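Local coordinates for protein BIS(5'-nucleosyl)-tetraphosphatase (Diadenosine tetraphosphatase), putative (Plasmodium falciparum, PDB 5CFJ) that probably hydrolyses diadenosine tetraphosphate (Ap4A) asymmetrically, as a member of the Nudix hydrolase family, at residues A8-C14 with T97-L103; H43-P47 with Y130-L136; E67-I71 with V110-H116. One frame throughout, in Å; residues are numbered along the deposited sequence. Where two conformers were deposited one is given.

How the contacts relate
All three contacts belong to one Nudix fold, a mixed sheet with helices 57-69 and 134-147 packed against it. Contact 1, near the centre of the chain, pairs strands 6-16 and 92-103. Contact 2 lies about 13 Å from it, centre to centre, and sets strand 44-50, a neighbour of strand 6-16, against the start of helix 134-147; Pro46 touches Leu12 and Tyr98. Contact 3, about 15 Å from contact 1 and 17 Å from contact 2, joins the end of helix 57-69 to the loop before strand 116-122. Its segments both fall between those of contact 2, while contact 1 alternates with each, so parts far apart in sequence share one compact core: Leu13 and Leu103 touch Ile71.

Contact 1. Residues A8-C14 with T97-L103; sequences AFGILLC and TYYLAML
Build two extended parallel strands, N-to-C directions 30° apart and axes 4.3 Å apart at closest approach. Phe9 sits beside Thr97, Gly10 beside Tyr98, and so on to Cys14 beside Met102. CA-CA distances run from 4.6 Å for Leu12 with Leu100 to 5.0 Å for Leu13 with Ala101. Seven backbone hydrogen bonds join them. Thr97 N donates to Ala8 O (2.9 Å), Tyr99 N to Gly10 O (2.9 Å), Ala101 N to Leu12 O (3.0 Å) and Leu103 N to Cys14 O (2.8 Å). Gly10 N reaches Thr97 O (2.9 Å), Leu12 N Tyr99 O (2.9 Å) and Cys14 N Ala101 O (2.8 Å). A water donates to Ala8 O (3.0 Å) and hydrogen-bonds Thr97 OG1 (2.7 Å), which is also hydrogen-bonded to Thr84 OG1. Backbone groups of Phe9, Leu13 and Tyr98 hydrogen-bond to the next strands, at Gly49, Leu33 and Lys83.

Phe9, Ile11, Leu13, Thr97, Tyr99 and Ala101 share one face, where helix 57-69 covers Ile11 and Tyr99; Ile11 CG2 meets Ala101 CB at 3.6 Å. Leu12, Cys14, Tyr98, Leu100 and Met102 occupy the other, with helix 134-147 over Leu12, Tyr98 and Leu100. With both leucines chi1 t, chi2 p, Leu12 CD2 and Leu100 CD1 meet at 4.0 Å. In this mixed sheet of the Nudix alpha-beta-alpha sandwich, most backbone polarity is paired between strands, leaving largely apolar faces for the helices.

Contact 2. Residues H43-P47 with Y130-L136; sequences HWTPP and YNLPESL. With SO4 (sulfate ion), chain B; SO4 (sulfate ion), chain C.
In this Nudix fold, residues 43-47, on strand 44-50, pack against the loop leading into helix 134-147, with Pro133 at its N-cap; aromatic and leucine packing joins that side of the sheet to the helix. The nearest CA atoms, Trp44 and Tyr130, are 6.9 Å apart. Tyr130 (chi1 m) drives a ring edge into the indole face of Trp44 (chi1 m, chi2 83°): a T-shaped pair, planes at 88°, with 4.9 Å between the tyrosine and five-membered-ring centroids. Tyr130 CD2 is 3.6 Å from Trp44 CE2. Beside this wedge, Leu132 CD2 lies 3.5 Å from Trp44 O. Leu136 fills the next hollow, its CD2 4.1 Å from Pro46 CD, while Tyr98 touches both residues. A water accepts from Trp44 N (2.9 Å) and lies 2.8 Å from Tyr130 O. Two sulfates, probably from the crystallisation liquor, bind outer side chains: His43 NE2 donates to O1 of the chain B sulfate (also held by Tyr87, Lys48 and Lys94) at 2.8 Å, and Trp44 NE1 to O3 of the chain C sulfate (also held by Lys36) at 3.1 Å.

Contact 3. Residues E67-I71 with V110-H116; sequences EETGI and VILSDEH
Residues 67-69 lie in the last part of helix 57-69, and Gly70 is the first to leave helical angles, with positive phi (75°). Alongside runs an irregular segment, 110-116, that closes in a type I turn from Ser113 to His116. Thr69 CA and Ile111 CA are 4.8 Å apart. Here Ile111 N donates to Thr69 O (2.8 Å), the one direct hydrogen bond between the segments. One water donates to Glu67 O (2.8 Å) and Ile111 O (2.7 Å), another to Glu68 O (2.8 Å) while accepting from Ser113 N (2.8 Å). Thr69 OG1, also hydrogen-bonded to Thr65 O, and Ser113 OG each form an ST turn, accepting from Ile71 N (3.0 Å) and Glu115 N (3.3 Å). Ile71 CD1 meets Val110 CG2 at 4.2 Å. Glu68 (chi1 m, chi2 t) accepts from Lys48 N at OE1; its OE2 is crowded, without a hydrogen bond, 3.0 Å from Glu115 OE1 and close to Glu64 OE1. Helix 57-69, the preceding loop and Gly70 fit the Nudix box, whose clustered glutamates usually bind metal in relatives.

Contact 1. Residues A8-C14 with T97-L103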
loop_
_atom_site.group_PDB
_atom_site.type_symbol
_atom_site.label_atom_id
_atom_site.label_comp_id
_atom_site.label_asym_id
_atom_site.label_seq_id
_atom_site.Cartn_x
_atom_site.Cartn_y
_atom_site.Cartn_z
ATOM N N ALA A 8 11.642 4.191 -0.360
ATOM C CA ALA A 8 10.319 4.457 -0.898
ATOM C C ALA A 8 9.312 4.671 0.215
ATOM O O ALA A 8 9.544 4.305 1.369
ATOM C CB ALA A 8 9.868 3.320 -1.807
ATOM N N PHE A 9 8.179 5.251 -0.165
ATOM C CA PHE A 9 7.156 5.695 0.762
ATOM C C PHE A 9 5.809 5.463 0.113
ATOM O O PHE A 9 5.618 5.775 -1.064
ATOM C CB PHE A 9 7.359 7.176 1.103
ATOM C CG PHE A 9 8.723 7.462 1.640
ATOM C CD1 PHE A 9 9.781 7.701 0.781
ATOM C CD2 PHE A 9 8.972 7.407 3.003
ATOM C CE1 PHE A 9 11.052 7.914 1.272
ATOM C CE2 PHE A 9 10.243 7.622 3.494
ATOM C CZ PHE A 9 11.277 7.881 2.625
ATOM N N GLY A 10 4.868 4.919 0.871
ATOM C CA GLY A 10 3.562 4.634 0.323
ATOM C C GLY A 10 2.453 4.716 1.337
ATOM O O GLY A 10 2.685 4.774 2.546
ATOM N N ILE A 11 1.233 4.728 0.829
ATOM C CA ILE A 11 0.062 4.670 1.684
ATOM C C ILE A 11 -0.434 3.233 1.683
ATOM O O ILE A 11 -0.726 2.668 0.628
ATOM C CB ILE A 11 -1.072 5.619 1.225
ATOM C CG1 ILE A 11 -0.616 7.087 1.244
ATOM C CG2 ILE A 11 -2.329 5.408 2.080
ATOM C CD1 ILE A 11 -0.355 7.643 2.650
ATOM N N LEU A 12 -0.498 2.628 2.863
ATOM C CA LEU A 12 -1.204 1.367 3.018
ATOM C C LEU A 12 -2.674 1.726 3.174
ATOM O O LEU A 12 -3.153 2.041 4.268
ATOM C CB LEU A 12 -0.677 0.568 4.208
ATOM C CG LEU A 12 -1.360 -0.774 4.448
ATOM C CD1 LEU A 12 -1.166 -1.688 3.240
ATOM C CD2 LEU A 12 -0.820 -1.413 5.721
ATOM N N LEU A 13 -3.358 1.756 2.042
ATOM C CA LEU A 13 -4.745 2.181 1.973
ATOM C C LEU A 13 -5.653 0.998 2.262
ATOM O O LEU A 13 -5.562 -0.039 1.604
ATOM C CB LEU A 13 -5.056 2.786 0.601
ATOM C CG LEU A 13 -6.414 3.467 0.470
ATOM C CD1 LEU A 13 -6.492 4.702 1.378
ATOM C CD2 LEU A 13 -6.669 3.851 -0.983
ATOM N N CYS A 14 -6.518 1.149 3.258
ATOM C CA CYS A 14 -7.443 0.092 3.638
ATOM C C CYS A 14 -8.882 0.575 3.551
ATOM O O CYS A 14 -9.139 1.771 3.428
ATOM C CB CYS A 14 -7.140 -0.431 5.050
ATOM S SG CYS A 14 -7.579 0.656 6.407
ATOM N N THR A 97 8.610 2.710 3.604
ATOM C CA THR A 97 7.781 3.077 4.737
ATOM C C THR A 97 6.345 3.232 4.280
ATOM O O THR A 97 6.074 3.969 3.332
ATOM C CB THR A 97 8.266 4.369 5.377
ATOM O OG1 THR A 97 9.615 4.191 5.820
ATOM C CG2 THR A 97 7.408 4.749 6.566
ATOM N N TYR A 98 5.440 2.506 4.935
ATOM C CA TYR A 98 4.014 2.586 4.649
ATOM C C TYR A 98 3.293 3.289 5.785
ATOM O O TYR A 98 3.557 3.011 6.958
ATOM C CB TYR A 98 3.418 1.196 4.454
ATOM C CG TYR A 98 3.898 0.494 3.214
ATOM C CD1 TYR A 98 3.377 0.816 1.966
ATOM C CD2 TYR A 98 4.878 -0.496 3.283
ATOM C CE1 TYR A 98 3.808 0.165 0.824
ATOM C CE2 TYR A 98 5.309 -1.151 2.147
ATOM C CZ TYR A 98 4.779 -0.814 0.919
ATOM O OH TYR A 98 5.200 -1.458 -0.230
ATOM N N TYR A 99 2.373 4.178 5.415
ATOM C CA TYR A 99 1.532 4.920 6.353
ATOM C C TYR A 99 0.109 4.438 6.152
ATOM O O TYR A 99 -0.398 4.479 5.039
ATOM C CB TYR A 99 1.621 6.429 6.102
ATOM C CG TYR A 99 3.041 6.963 6.084
ATOM C CD1 TYR A 99 3.775 6.981 4.907
ATOM C CD2 TYR A 99 3.651 7.428 7.241
ATOM C CE1 TYR A 99 5.070 7.459 4.872
ATOM C CE2 TYR A 99 4.956 7.910 7.217
ATOM C CZ TYR A 99 5.652 7.912 6.029
ATOM O OH TYR A 99 6.938 8.378 5.979
ATOM N N LEU A 100 -0.535 3.973 7.213
ATOM C CA LEU A 100 -1.891 3.445 7.106
ATOM C C LEU A 100 -2.919 4.549 6.910
ATOM O O LEU A 100 -2.860 5.583 7.574
ATOM C CB LEU A 100 -2.231 2.645 8.359
ATOM C CG LEU A 100 -3.573 1.904 8.422
ATOM C CD1 LEU A 100 -3.667 0.799 7.375
ATOM C CD2 LEU A 100 -3.801 1.336 9.810
ATOM N N ALA A 101 -3.871 4.327 6.015
ATOM C CA ALA A 101 -4.981 5.260 5.842
ATOM C C ALA A 101 -6.249 4.486 5.538
ATOM O O ALA A 101 -6.190 3.438 4.897
ATOM C CB ALA A 101 -4.687 6.252 4.729
ATOM N N MET A 102 -7.388 4.989 5.997
ATOM C CA MET A 102 -8.652 4.344 5.690
ATOM C C MET A 102 -9.437 5.153 4.674
ATOM O O MET A 102 -9.751 6.330 4.875
ATOM C CB MET A 102 -9.490 4.133 6.944
ATOM C CG MET A 102 -10.680 3.221 6.695
ATOM S SD MET A 102 -11.709 3.042 8.158
ATOM C CE MET A 102 -10.540 2.368 9.335
ATOM N N LEU A 103 -9.739 4.499 3.563
ATOM C CA LEU A 103 -10.548 5.087 2.522
ATOM C C LEU A 103 -11.952 5.232 3.078
ATOM O O LEU A 103 -12.521 4.272 3.587
ATOM C CB LEU A 103 -10.526 4.206 1.282
ATOM C CG LEU A 103 -11.180 4.764 0.023
ATOM C CD1 LEU A 103 -10.450 6.000 -0.488
ATOM C CD2 LEU A 103 -11.211 3.673 -1.017
HETATM O O HOH W 1 11.399 4.148 3.744
#

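Contact 2. Residues H43-P47 with Y130-L136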
loop_
_atom_site.group_PDB
_atom_site.type_symbol
_atom_site.label_atom_id
_atom_site.label_comp_id
_atom_site.label_asym_id
_atom_site.label_seq_id
_atom_site.Cartn_x
_atom_site.Cartn_y
_atom_site.Cartn_z
ATOM N N HIS A 43 3.826 -9.218 -9.214
ATOM C CA HIS A 43 4.324 -8.271 -8.222
ATOM C C HIS A 43 3.237 -7.292 -7.802
ATOM O O HIS A 43 2.929 -6.343 -8.521
ATOM C CB HIS A 43 5.535 -7.521 -8.783
ATOM C CG HIS A 43 6.288 -6.733 -7.753
ATOM N ND1 HIS A 43 7.066 -7.328 -6.787
ATOM C CD2 HIS A 43 6.382 -5.397 -7.548
ATOM C CE1 HIS A 43 7.607 -6.390 -6.023
ATOM N NE2 HIS A 43 7.213 -5.214 -6.467
ATOM N N TRP A 44 2.665 -7.542 -6.629
ATOM C CA TRP A 44 1.579 -6.746 -6.085
ATOM C C TRP A 44 2.056 -5.999 -4.851
ATOM O O TRP A 44 2.588 -6.610 -3.932
ATOM C CB TRP A 44 0.415 -7.644 -5.699
ATOM C CG TRP A 44 -0.268 -8.373 -6.827
ATOM C CD1 TRP A 44 0.133 -9.547 -7.414
ATOM C CD2 TRP A 44 -1.496 -8.006 -7.463
ATOM N NE1 TRP A 44 -0.765 -9.917 -8.385
ATOM C CE2 TRP A 44 -1.777 -8.993 -8.432
ATOM C CE3 TRP A 44 -2.387 -6.938 -7.309
ATOM C CZ2 TRP A 44 -2.909 -8.941 -9.237
ATOM C CZ3 TRP A 44 -3.511 -6.891 -8.112
ATOM C CH2 TRP A 44 -3.762 -7.885 -9.063
ATOM N N THR A 45 1.870 -4.684 -4.819
ATOM C CA THR A 45 2.215 -3.887 -3.641
ATOM C C THR A 45 1.181 -2.787 -3.440
ATOM O O THR A 45 0.427 -2.473 -4.360
ATOM C CB THR A 45 3.615 -3.210 -3.764
ATOM O OG1 THR A 45 3.538 -2.087 -4.648
ATOM C CG2 THR A 45 4.696 -4.177 -4.242
ATOM N N PRO A 46 1.164 -2.169 -2.247
ATOM C CA PRO A 46 0.381 -0.936 -2.108
ATOM C C PRO A 46 0.991 0.180 -2.961
ATOM O O PRO A 46 2.103 0.033 -3.479
ATOM C CB PRO A 46 0.484 -0.614 -0.605
ATOM C CG PRO A 46 0.948 -1.900 0.041
ATOM C CD PRO A 46 1.818 -2.553 -0.982
ATOM N N PRO A 47 0.263 1.291 -3.128
ATOM C CA PRO A 47 0.832 2.456 -3.813
ATOM C C PRO A 47 2.061 2.983 -3.063
ATOM O O PRO A 47 2.010 3.123 -1.847
ATOM C CB PRO A 47 -0.312 3.474 -3.783
ATOM C CG PRO A 47 -1.544 2.681 -3.432
ATOM C CD PRO A 47 -1.074 1.569 -2.580
ATOM N N TYR A 130 -1.464 -13.935 -3.392
ATOM C CA TYR A 130 -0.910 -12.845 -4.188
ATOM C C TYR A 130 0.612 -12.812 -4.128
ATOM O O TYR A 130 1.240 -11.867 -4.604
ATOM C CB TYR A 130 -1.527 -11.513 -3.748
ATOM C CG TYR A 130 -2.903 -11.362 -4.349
ATOM C CD1 TYR A 130 -3.998 -12.006 -3.792
ATOM C CD2 TYR A 130 -3.093 -10.646 -5.520
ATOM C CE1 TYR A 130 -5.252 -11.911 -4.365
ATOM C CE2 TYR A 130 -4.334 -10.538 -6.097
ATOM C CZ TYR A 130 -5.413 -11.176 -5.520
ATOM O OH TYR A 130 -6.654 -11.064 -6.100
ATOM N N ASN A 131 1.191 -13.882 -3.578
ATOM C CA ASN A 131 2.640 -14.069 -3.511
ATOM C C ASN A 131 3.383 -12.909 -2.852
ATOM O O ASN A 131 4.484 -12.539 -3.259
ATOM C CB ASN A 131 3.191 -14.329 -4.913
ATOM C CG ASN A 131 2.615 -15.590 -5.529
ATOM O OD1 ASN A 131 2.027 -15.556 -6.609
ATOM N ND2 ASN A 131 2.765 -16.709 -4.830
ATOM N N LEU A 132 2.785 -12.353 -1.811
ATOM C CA LEU A 132 3.453 -11.304 -1.058
ATOM C C LEU A 132 4.628 -11.853 -0.277
ATOM O O LEU A 132 4.542 -12.951 0.273
ATOM C CB LEU A 132 2.494 -10.636 -0.079
ATOM C CG LEU A 132 1.200 -10.065 -0.659
ATOM C CD1 LEU A 132 0.485 -9.245 0.408
ATOM C CD2 LEU A 132 1.448 -9.244 -1.918
ATOM N N PRO A 133 5.724 -11.083 -0.209
ATOM C CA PRO A 133 6.806 -11.466 0.702
ATOM C C PRO A 133 6.351 -11.370 2.157
ATOM O O PRO A 133 5.364 -10.680 2.457
ATOM C CB PRO A 133 7.907 -10.446 0.396
ATOM C CG PRO A 133 7.186 -9.272 -0.149
ATOM C CD PRO A 133 6.020 -9.826 -0.919
ATOM N N GLU A 134 7.061 -12.053 3.047
ATOM C CA GLU A 134 6.698 -12.091 4.456
ATOM C C GLU A 134 6.560 -10.704 5.052
ATOM O O GLU A 134 5.657 -10.462 5.845
ATOM C CB GLU A 134 7.728 -12.884 5.255
ATOM C CG GLU A 134 7.659 -14.367 4.985
ATOM C CD GLU A 134 8.765 -15.159 5.657
ATOM O OE1 GLU A 134 9.529 -14.584 6.461
ATOM O OE2 GLU A 134 8.865 -16.367 5.371
ATOM N N SER A 135 7.448 -9.795 4.672
ATOM C CA SER A 135 7.398 -8.429 5.207
ATOM C C SER A 135 6.039 -7.759 4.978
ATOM O O SER A 135 5.461 -7.146 5.895
ATOM C CB SER A 135 8.513 -7.578 4.589
ATOM O OG SER A 135 8.462 -7.608 3.171
ATOM N N LEU A 136 5.525 -7.896 3.758
ATOM C CA LEU A 136 4.246 -7.297 3.388
ATOM C C LEU A 136 3.065 -8.038 3.996
ATOM O O LEU A 136 2.107 -7.414 4.468
ATOM C CB LEU A 136 4.083 -7.253 1.868
ATOM C CG LEU A 136 4.612 -6.023 1.148
ATOM C CD1 LEU A 136 4.335 -6.132 -0.333
ATOM C CD2 LEU A 136 3.983 -4.761 1.727
HETATM S S SO4 B . 9.518 -3.364 -4.474
HETATM O O1 SO4 B . 8.324 -3.017 -5.238
HETATM O O2 SO4 B . 9.808 -2.360 -3.458
HETATM O O3 SO4 B . 9.315 -4.664 -3.840
HETATM O O4 SO4 B . 10.651 -3.470 -5.391
HETATM S S SO4 C . -1.232 -12.717 -10.717
HETATM O O1 SO4 C . -2.316 -12.064 -11.448
HETATM O O2 SO4 C . 0.015 -11.990 -10.926
HETATM O O3 SO4 C . -1.538 -12.730 -9.290
HETATM O O4 SO4 C . -1.075 -14.085 -11.202
HETATM O O HOH W 2 3.278 -10.127 -5.374
#

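Contact 3. Residues E67-I71 with V110-H116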
loop_
_atom_site.group_PDB
_atom_site.type_symbol
_atom_site.label_atom_id
_atom_site.label_comp_id
_atom_site.label_asym_id
_atom_site.label_seq_id
_atom_site.Cartn_x
_atom_site.Cartn_y
_atom_site.Cartn_z
ATOM N N GLU A 67 -0.752 9.636 -7.840
ATOM C CA GLU A 67 -0.267 9.314 -9.175
ATOM C C GLU A 67 -0.698 7.925 -9.617
ATOM O O GLU A 67 -1.050 7.715 -10.778
ATOM C CB GLU A 67 1.256 9.406 -9.232
ATOM C CG GLU A 67 1.776 10.822 -9.126
ATOM C CD GLU A 67 3.272 10.934 -9.319
ATOM O OE1 GLU A 67 3.861 10.049 -9.973
ATOM O OE2 GLU A 67 3.855 11.925 -8.825
ATOM N N GLU A 68 -0.666 6.970 -8.694
ATOM C CA GLU A 68 -0.848 5.569 -9.057
ATOM C C GLU A 68 -2.294 5.090 -8.990
ATOM O O GLU A 68 -2.616 4.034 -9.537
ATOM C CB GLU A 68 0.047 4.687 -8.182
ATOM C CG GLU A 68 1.507 4.913 -8.492
ATOM C CD GLU A 68 2.458 4.159 -7.594
ATOM O OE1 GLU A 68 2.029 3.449 -6.658
ATOM O OE2 GLU A 68 3.674 4.270 -7.839
ATOM N N THR A 69 -3.169 5.850 -8.335
ATOM C CA THR A 69 -4.557 5.421 -8.164
ATOM C C THR A 69 -5.588 6.505 -8.465
ATOM O O THR A 69 -6.782 6.226 -8.510
ATOM C CB THR A 69 -4.840 4.949 -6.720
ATOM O OG1 THR A 69 -4.827 6.074 -5.834
ATOM C CG2 THR A 69 -3.853 3.906 -6.244
ATOM N N GLY A 70 -5.146 7.752 -8.597
ATOM C CA GLY A 70 -6.061 8.872 -8.742
ATOM C C GLY A 70 -6.764 9.265 -7.449
ATOM O O GLY A 70 -7.573 10.184 -7.437
ATOM N N ILE A 71 -6.442 8.597 -6.344
ATOM C CA ILE A 71 -7.101 8.893 -5.078
ATOM C C ILE A 71 -6.272 9.888 -4.278
ATOM O O ILE A 71 -5.127 9.602 -3.923
ATOM C CB ILE A 71 -7.319 7.615 -4.249
ATOM C CG1 ILE A 71 -8.180 6.613 -5.024
ATOM C CG2 ILE A 71 -7.938 7.956 -2.907
ATOM C CD1 ILE A 71 -8.310 5.266 -4.336
ATOM N N VAL A 110 -10.734 3.683 -8.732
ATOM C CA VAL A 110 -9.287 3.560 -8.868
ATOM C C VAL A 110 -8.885 3.742 -10.329
ATOM O O VAL A 110 -9.385 3.047 -11.204
ATOM C CB VAL A 110 -8.785 2.193 -8.358
ATOM C CG1 VAL A 110 -7.297 2.030 -8.615
ATOM C CG2 VAL A 110 -9.107 2.030 -6.878
ATOM N N ILE A 111 -7.988 4.683 -10.578
ATOM C CA ILE A 111 -7.510 4.998 -11.913
ATOM C C ILE A 111 -6.032 4.680 -11.989
ATOM O O ILE A 111 -5.221 5.363 -11.370
ATOM C CB ILE A 111 -7.734 6.480 -12.255
ATOM C CG1 ILE A 111 -9.219 6.828 -12.130
ATOM C CG2 ILE A 111 -7.205 6.795 -13.647
ATOM C CD1 ILE A 111 -9.511 8.309 -12.224
ATOM N N LEU A 112 -5.678 3.638 -12.730
ATOM C CA LEU A 112 -4.286 3.204 -12.766
ATOM C C LEU A 112 -3.435 4.047 -13.703
ATOM O O LEU A 112 -3.936 4.625 -14.661
ATOM C CB LEU A 112 -4.203 1.737 -13.174
ATOM C CG LEU A 112 -4.842 0.747 -12.197
ATOM C CD1 LEU A 112 -4.747 -0.662 -12.747
ATOM C CD2 LEU A 112 -4.188 0.831 -10.809
ATOM N N SER A 113 -2.140 4.102 -13.418
ATOM C CA SER A 113 -1.165 4.723 -14.313
ATOM C C SER A 113 -0.473 3.630 -15.114
ATOM O O SER A 113 -0.786 2.452 -14.948
ATOM C CB SER A 113 -0.142 5.533 -13.522
ATOM O OG SER A 113 0.728 4.669 -12.813
ATOM N N ASP A 114 0.485 4.000 -15.959
ATOM C CA ASP A 114 1.175 2.983 -16.752
ATOM C C ASP A 114 2.027 2.043 -15.892
ATOM O O ASP A 114 2.473 0.999 -16.368
ATOM C CB ASP A 114 2.040 3.627 -17.848
ATOM C CG ASP A 114 3.029 4.655 -17.315
ATOM O OD1 ASP A 114 3.209 4.758 -16.086
ATOM O OD2 ASP A 114 3.639 5.367 -18.145
ATOM N N GLU A 115 2.228 2.402 -14.627
ATOM C CA GLU A 115 3.037 1.597 -13.721
ATOM C C GLU A 115 2.368 0.279 -13.327
ATOM O O GLU A 115 3.041 -0.657 -12.884
ATOM C CB GLU A 115 3.367 2.408 -12.466
ATOM C CG GLU A 115 4.441 1.807 -11.583
ATOM C CD GLU A 115 5.118 2.854 -10.724
ATOM O OE1 GLU A 115 4.633 4.004 -10.702
ATOM O OE2 GLU A 115 6.126 2.526 -10.064
ATOM N N HIS A 116 1.047 0.209 -13.474
ATOM C CA HIS A 116 0.302 -0.969 -13.044
ATOM C C HIS A 116 -0.740 -1.413 -14.055
ATOM O O HIS A 116 -1.296 -0.597 -14.777
ATOM C CB HIS A 116 -0.374 -0.696 -11.706
ATOM C CG HIS A 116 0.586 -0.341 -10.620
ATOM N ND1 HIS A 116 0.838 0.964 -10.247
ATOM C CD2 HIS A 116 1.383 -1.113 -9.845
ATOM C CE1 HIS A 116 1.733 0.975 -9.278
ATOM N NE2 HIS A 116 2.084 -0.274 -9.018
HETATM O O HOH W 3 -3.499 7.360 -12.061
HETATM O O HOH W 4 -0.729 2.964 -11.231
HETATM O O HOH W 5 3.044 0.742 -6.233
#